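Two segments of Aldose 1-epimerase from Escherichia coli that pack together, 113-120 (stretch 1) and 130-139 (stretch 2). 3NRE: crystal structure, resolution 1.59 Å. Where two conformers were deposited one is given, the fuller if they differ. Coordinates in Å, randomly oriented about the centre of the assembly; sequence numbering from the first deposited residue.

Stretch 1 113-120: YHYRVSQA
Stretch 2 130-139: VTLSVTNQGA

Stretch 1, through Ala120, and residues 130-136 run as neighbouring antiparallel strands, their N-to-C directions 170° apart and axes 4.6 Å at closest approach, both in extended β conformation; the contact buries 701 Å², both sides summed. Arg116, Ser118 and Ala120 pair with Thr135, Ser133 and Thr131, amides donating both ways: Arg116 N to Thr135 O (3.2 Å) and Thr135 N to Arg116 O (2.9 Å), Ser118 N to Ser133 O (2.9 Å) and Ser133 N to Ser118 O (3.1 Å), Ala120 N to Thr131 O and Thr131 N to Ala120 O (both 2.9 Å). Between them, Tyr115-Asn136, Val117-Val134 and Gln119-Leu132 form narrower pairs, CA atoms 4.7, 4.3 and 4.7 Å apart.

These pairs share the buried face, where branched Val and Leu pack apolar surface. Val117 and Val134 (chi1 p) abut, CB to CB 4.3 Å. Leu132 (m, t) lays CD2 against Val117 CG2 (3.7 Å) and Gln119 CG (3.8 Å), so CD2 fills the hollow between Val117 and Gln119. Val134 CG2 lies 4.0 Å from Tyr115 CB; with chi1 p, the Tyr115 ring leads away from stretch 2. Gln119 (t, t) places OE1 3.5 Å from Val130 CG1; its amide is satisfied elsewhere in the structure.

The other face carries small or polar side chains, its hydroxyls meeting waters. Ser118 OG (p) approaches Ser133 CB (m) at 3.7 Å; one water contacts Ser118 OG (2.7 Å), Ser133 OG (3.2 Å) and Thr131 O (3.1 Å). Others join Thr135 OG1 (m; 2.7 Å), Ser133 O (3.0 Å) and Arg116 O (3.2 Å), and Thr131 OG1 (m; 2.7 Å) and Ala120 O (3.2 Å). Arg116 (t, t, t, chi4 102°) leads away from stretch 2.

The strand ends at Asn136 (t, chi2 5°), whose OD1 accepts from Gly138 N (2.9 Å) and from a water accepting from His114 N. Gln137 N donates to His114 O (2.9 Å); Gln137 (m, t, chi3 -42°) points toward stretch 1, OE1 3.7 Å from Arg116 CB.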

ATOM      1  N   TYR A 113     -13.520   0.074  13.772  1.00 28.44           N
ATOM      2  CA  TYR A 113     -12.369   0.840  14.240  1.00 27.55           C
ATOM      3  C   TYR A 113     -12.649   2.353  14.217  1.00 27.10           C
ATOM      4  O   TYR A 113     -13.075   2.913  13.186  1.00 27.37           O
ATOM      5  CB  TYR A 113     -11.172   0.586  13.347  1.00 27.32           C
ATOM      6  CG  TYR A 113     -10.514  -0.773  13.428  1.00 29.07           C
ATOM      7  CD1 TYR A 113     -11.091  -1.895  12.849  1.00 25.98           C
ATOM      8  CD2 TYR A 113      -9.275  -0.922  14.008  1.00 26.34           C
ATOM      9  CE1 TYR A 113     -10.431  -3.130  12.878  1.00 26.56           C
ATOM     10  CE2 TYR A 113      -8.633  -2.114  14.049  1.00 27.88           C
ATOM     11  CZ  TYR A 113      -9.218  -3.237  13.468  1.00 26.36           C
ATOM     12  OH  TYR A 113      -8.540  -4.428  13.548  1.00 28.61           O
ATOM     13  N   HIS A 114     -12.402   3.019  15.352  1.00 27.57           N
ATOM     14  CA  HIS A 114     -12.411   4.475  15.425  1.00 29.10           C
ATOM     15  C   HIS A 114     -10.958   4.903  15.641  1.00 29.55           C
ATOM     16  O   HIS A 114     -10.256   4.338  16.492  1.00 32.40           O
ATOM     17  CB  HIS A 114     -13.274   4.986  16.596  1.00 31.37           C
ATOM     18  CG  HIS A 114     -14.739   4.747  16.417  1.00 34.68           C
ATOM     19  ND1 HIS A 114     -15.687   5.316  17.245  1.00 39.55           N
ATOM     20  CD2 HIS A 114     -15.424   4.012  15.509  1.00 38.19           C
ATOM     21  CE1 HIS A 114     -16.889   4.928  16.857  1.00 43.48           C
ATOM     22  NE2 HIS A 114     -16.757   4.140  15.804  1.00 38.39           N
ATOM     23  N   TYR A 115     -10.513   5.928  14.912  1.00 28.94           N
ATOM     24  CA  TYR A 115      -9.110   6.309  14.966  1.00 30.57           C
ATOM     25  C   TYR A 115      -8.882   7.649  14.279  1.00 28.93           C
ATOM     26  O   TYR A 115      -9.782   8.192  13.604  1.00 28.85           O
ATOM     27  CB  TYR A 115      -8.197   5.250  14.307  1.00 29.16           C
ATOM     28  CG  TYR A 115      -8.613   4.990  12.883  1.00 25.65           C
ATOM     29  CD1 TYR A 115      -8.131   5.796  11.849  1.00 26.28           C
ATOM     30  CD2 TYR A 115      -9.547   3.999  12.564  1.00 26.83           C
ATOM     31  CE1 TYR A 115      -8.528   5.590  10.551  1.00 25.86           C
ATOM     32  CE2 TYR A 115      -9.955   3.801  11.282  1.00 24.30           C
ATOM     33  CZ  TYR A 115      -9.438   4.588  10.278  1.00 24.59           C
ATOM     34  OH  TYR A 115      -9.839   4.464   8.969  1.00 23.04           O
ATOM     35  N   ARG A 116      -7.697   8.199  14.557  1.00 29.41           N
ATOM     36  CA  ARG A 116      -7.147   9.353  13.839  0.70 26.56           C
ATOM     37  C   ARG A 116      -5.844   8.898  13.182  1.00 29.48           C
ATOM     38  O   ARG A 116      -5.055   8.163  13.770  1.00 29.46           O
ATOM     39  CB  ARG A 116      -6.901  10.512  14.813  0.70 32.56           C
ATOM     40  CG  ARG A 116      -6.233  11.767  14.268  0.70 33.28           C
ATOM     41  CD  ARG A 116      -6.060  12.833  15.404  0.70 35.54           C
ATOM     42  NE  ARG A 116      -5.382  14.052  14.942  0.70 39.02           N
ATOM     43  CZ  ARG A 116      -5.969  15.221  14.653  0.70 42.32           C
ATOM     44  NH1 ARG A 116      -7.285  15.384  14.755  0.70 43.09           N
ATOM     45  NH2 ARG A 116      -5.224  16.264  14.278  0.70 40.64           N
ATOM     46  N   VAL A 117      -5.624   9.309  11.945  1.00 26.15           N
ATOM     47  CA  VAL A 117      -4.376   8.969  11.274  1.00 27.47           C
ATOM     48  C   VAL A 117      -3.796  10.213  10.641  1.00 25.39           C
ATOM     49  O   VAL A 117      -4.558  11.003  10.115  1.00 26.82           O
ATOM     50  CB  VAL A 117      -4.562   7.827  10.272  1.00 24.35           C
ATOM     51  CG1 VAL A 117      -5.752   8.104   9.272  1.00 22.33           C
ATOM     52  CG2 VAL A 117      -3.271   7.515   9.492  1.00 25.16           C
ATOM     53  N   SER A 118      -2.465  10.339  10.687  1.00 23.17           N
ATOM     54  CA  SER A 118      -1.727  11.329   9.967  1.00 23.54           C
ATOM     55  C   SER A 118      -0.884  10.655   8.888  1.00 27.33           C
ATOM     56  O   SER A 118      -0.372   9.552   9.045  1.00 27.51           O
ATOM     57  CB  SER A 118      -0.875  12.200  10.917  1.00 30.35           C
ATOM     58  OG  SER A 118       0.152  11.427  11.482  1.00 31.56           O
ATOM     59  N   GLN A 119      -0.753  11.340   7.746  1.00 22.14           N
ATOM     60  CA  GLN A 119       0.130  10.902   6.684  1.00 24.10           C
ATOM     61  C   GLN A 119       1.009  12.092   6.307  1.00 24.34           C
ATOM     62  O   GLN A 119       0.464  13.098   5.834  1.00 24.64           O
ATOM     63  CB  GLN A 119      -0.655  10.422   5.466  1.00 21.72           C
ATOM     64  CG  GLN A 119       0.207   9.595   4.535  1.00 22.25           C
ATOM     65  CD  GLN A 119      -0.532   9.035   3.348  1.00 21.78           C
ATOM     66  OE1 GLN A 119       0.011   8.191   2.626  1.00 22.26           O
ATOM     67  NE2 GLN A 119      -1.736   9.529   3.096  1.00 23.90           N
ATOM     68  N   ALA A 120       2.328  11.946   6.518  1.00 25.13           N
ATOM     69  CA  ALA A 120       3.350  12.937   6.185  1.00 26.74           C
ATOM     70  C   ALA A 120       4.164  12.516   4.972  1.00 29.41           C
ATOM     71  O   ALA A 120       4.560  11.364   4.817  1.00 28.37           O
ATOM     72  CB  ALA A 120       4.292  13.166   7.375  1.00 29.15           C
ATOM     73  N   VAL A 130       7.290   8.774   3.169  1.00 24.69           N
ATOM     74  CA  VAL A 130       5.887   8.847   3.543  1.00 24.31           C
ATOM     75  C   VAL A 130       5.743   8.103   4.872  1.00 26.92           C
ATOM     76  O   VAL A 130       6.282   7.016   5.010  1.00 28.42           O
ATOM     77  CB  VAL A 130       4.956   8.176   2.507  1.00 23.83           C
ATOM     78  CG1 VAL A 130       3.516   8.413   2.931  1.00 27.08           C
ATOM     79  CG2 VAL A 130       5.205   8.701   1.040  1.00 26.20           C
ATOM     80  N   THR A 131       5.074   8.730   5.832  1.00 23.91           N
ATOM     81  CA  THR A 131       4.929   8.232   7.186  0.60 29.05           C
ATOM     82  C   THR A 131       3.428   8.187   7.569  1.00 29.24           C
ATOM     83  O   THR A 131       2.722   9.210   7.467  1.00 29.33           O
ATOM     84  CB  THR A 131       5.743   9.187   8.114  0.60 32.11           C
ATOM     85  OG1 THR A 131       7.115   9.232   7.671  0.60 26.69           O
ATOM     86  CG2 THR A 131       5.680   8.800   9.616  0.60 36.39           C
ATOM     87  N   LEU A 132       2.939   7.023   8.001  1.00 26.41           N
ATOM     88  CA  LEU A 132       1.593   6.877   8.538  1.00 27.02           C
ATOM     89  C   LEU A 132       1.688   6.615  10.046  1.00 29.84           C
ATOM     90  O   LEU A 132       2.467   5.751  10.455  1.00 31.47           O
ATOM     91  CB  LEU A 132       0.892   5.692   7.887  1.00 23.22           C
ATOM     92  CG  LEU A 132       0.191   5.862   6.531  1.00 25.64           C
ATOM     93  CD1 LEU A 132      -0.087   4.470   6.020  1.00 25.85           C
ATOM     94  CD2 LEU A 132      -1.095   6.749   6.657  1.00 24.27           C
ATOM     95  N   SER A 133       0.920   7.370  10.841  1.00 28.04           N
ATOM     96  CA  SER A 133       0.822   7.221  12.280  1.00 32.06           C
ATOM     97  C   SER A 133      -0.651   7.189  12.647  1.00 31.55           C
ATOM     98  O   SER A 133      -1.388   8.133  12.322  1.00 31.05           O
ATOM     99  CB  SER A 133       1.498   8.379  13.028  1.00 36.74           C
ATOM    100  OG  SER A 133       2.813   8.588  12.544  1.00 45.79           O
ATOM    101  N   VAL A 134      -1.074   6.111  13.329  1.00 29.73           N
ATOM    102  CA  VAL A 134      -2.482   5.873  13.594  1.00 29.01           C
ATOM    103  C   VAL A 134      -2.678   5.693  15.072  1.00 34.09           C
ATOM    104  O   VAL A 134      -1.879   5.009  15.707  1.00 34.93           O
ATOM    105  CB  VAL A 134      -3.018   4.646  12.791  1.00 28.58           C
ATOM    106  CG1 VAL A 134      -2.223   3.369  13.051  1.00 30.15           C
ATOM    107  CG2 VAL A 134      -4.507   4.383  13.070  1.00 30.29           C
ATOM    108  N   THR A 135      -3.695   6.368  15.604  1.00 28.47           N
ATOM    109  CA  THR A 135      -4.012   6.336  17.030  1.00 31.71           C
ATOM    110  C   THR A 135      -5.398   5.743  17.226  1.00 31.57           C
ATOM    111  O   THR A 135      -6.364   6.218  16.633  1.00 32.32           O
ATOM    112  CB  THR A 135      -4.040   7.771  17.604  1.00 37.64           C
ATOM    113  OG1 THR A 135      -2.788   8.424  17.335  1.00 37.61           O
ATOM    114  CG2 THR A 135      -4.324   7.773  19.119  1.00 40.43           C
ATOM    115  N   ASN A 136      -5.509   4.736  18.097  1.00 33.64           N
ATOM    116  CA  ASN A 136      -6.812   4.148  18.427  1.00 34.95           C
ATOM    117  C   ASN A 136      -7.622   5.172  19.259  1.00 36.79           C
ATOM    118  O   ASN A 136      -7.168   5.646  20.312  1.00 39.34           O
ATOM    119  CB  ASN A 136      -6.648   2.817  19.179  1.00 34.61           C
ATOM    120  CG  ASN A 136      -7.988   2.087  19.407  1.00 30.16           C
ATOM    121  OD1 ASN A 136      -9.029   2.539  18.927  1.00 38.35           O
ATOM    122  ND2 ASN A 136      -7.965   1.004  20.152  1.00 33.22           N
ATOM    123  N   GLN A 137      -8.813   5.497  18.765  1.00 35.84           N
ATOM    124  CA  GLN A 137      -9.748   6.409  19.428  1.00 37.52           C
ATOM    125  C   GLN A 137     -11.057   5.710  19.855  1.00 41.10           C
ATOM    126  O   GLN A 137     -12.035   6.387  20.206  1.00 41.79           O
ATOM    127  CB  GLN A 137     -10.076   7.571  18.497  1.00 37.43           C
ATOM    128  CG  GLN A 137      -8.915   8.526  18.288  1.00 40.43           C
ATOM    129  CD  GLN A 137      -9.311   9.836  17.563  1.00 44.25           C
ATOM    130  OE1 GLN A 137     -10.085   9.834  16.590  1.00 48.27           O
ATOM    131  NE2 GLN A 137      -8.764  10.951  18.038  1.00 50.77           N
ATOM    132  N   GLY A 138     -11.084   4.374  19.794  1.00 36.92           N
ATOM    133  CA  GLY A 138     -12.256   3.615  20.201  1.00 38.26           C
ATOM    134  C   GLY A 138     -12.247   3.335  21.692  1.00 41.29           C
ATOM    135  O   GLY A 138     -11.379   3.839  22.421  1.00 46.33           O
ATOM    136  N   ALA A 139     -13.208   2.521  22.138  1.00 42.60           N
ATOM    137  CA  ALA A 139     -13.385   2.204  23.569  1.00 46.53           C
ATOM    138  C   ALA A 139     -12.658   0.905  23.967  1.00 46.78           C
ATOM    139  O   ALA A 139     -12.534   0.606  25.161  1.00 48.57           O
ATOM    140  CB  ALA A 139     -14.870   2.127  23.906  1.00 46.23           C
TER
HETATM  141  O   HOH W   1     -11.384   1.468  17.586  1.00 31.31           O
HETATM  142  O   HOH W   2      -2.282   9.454  14.837  1.00 39.53           O
HETATM  143  O   HOH W   3       2.408  10.707  10.122  1.00 31.18           O
HETATM  144  O   HOH W   4       7.594  11.196   5.841  1.00 29.90           O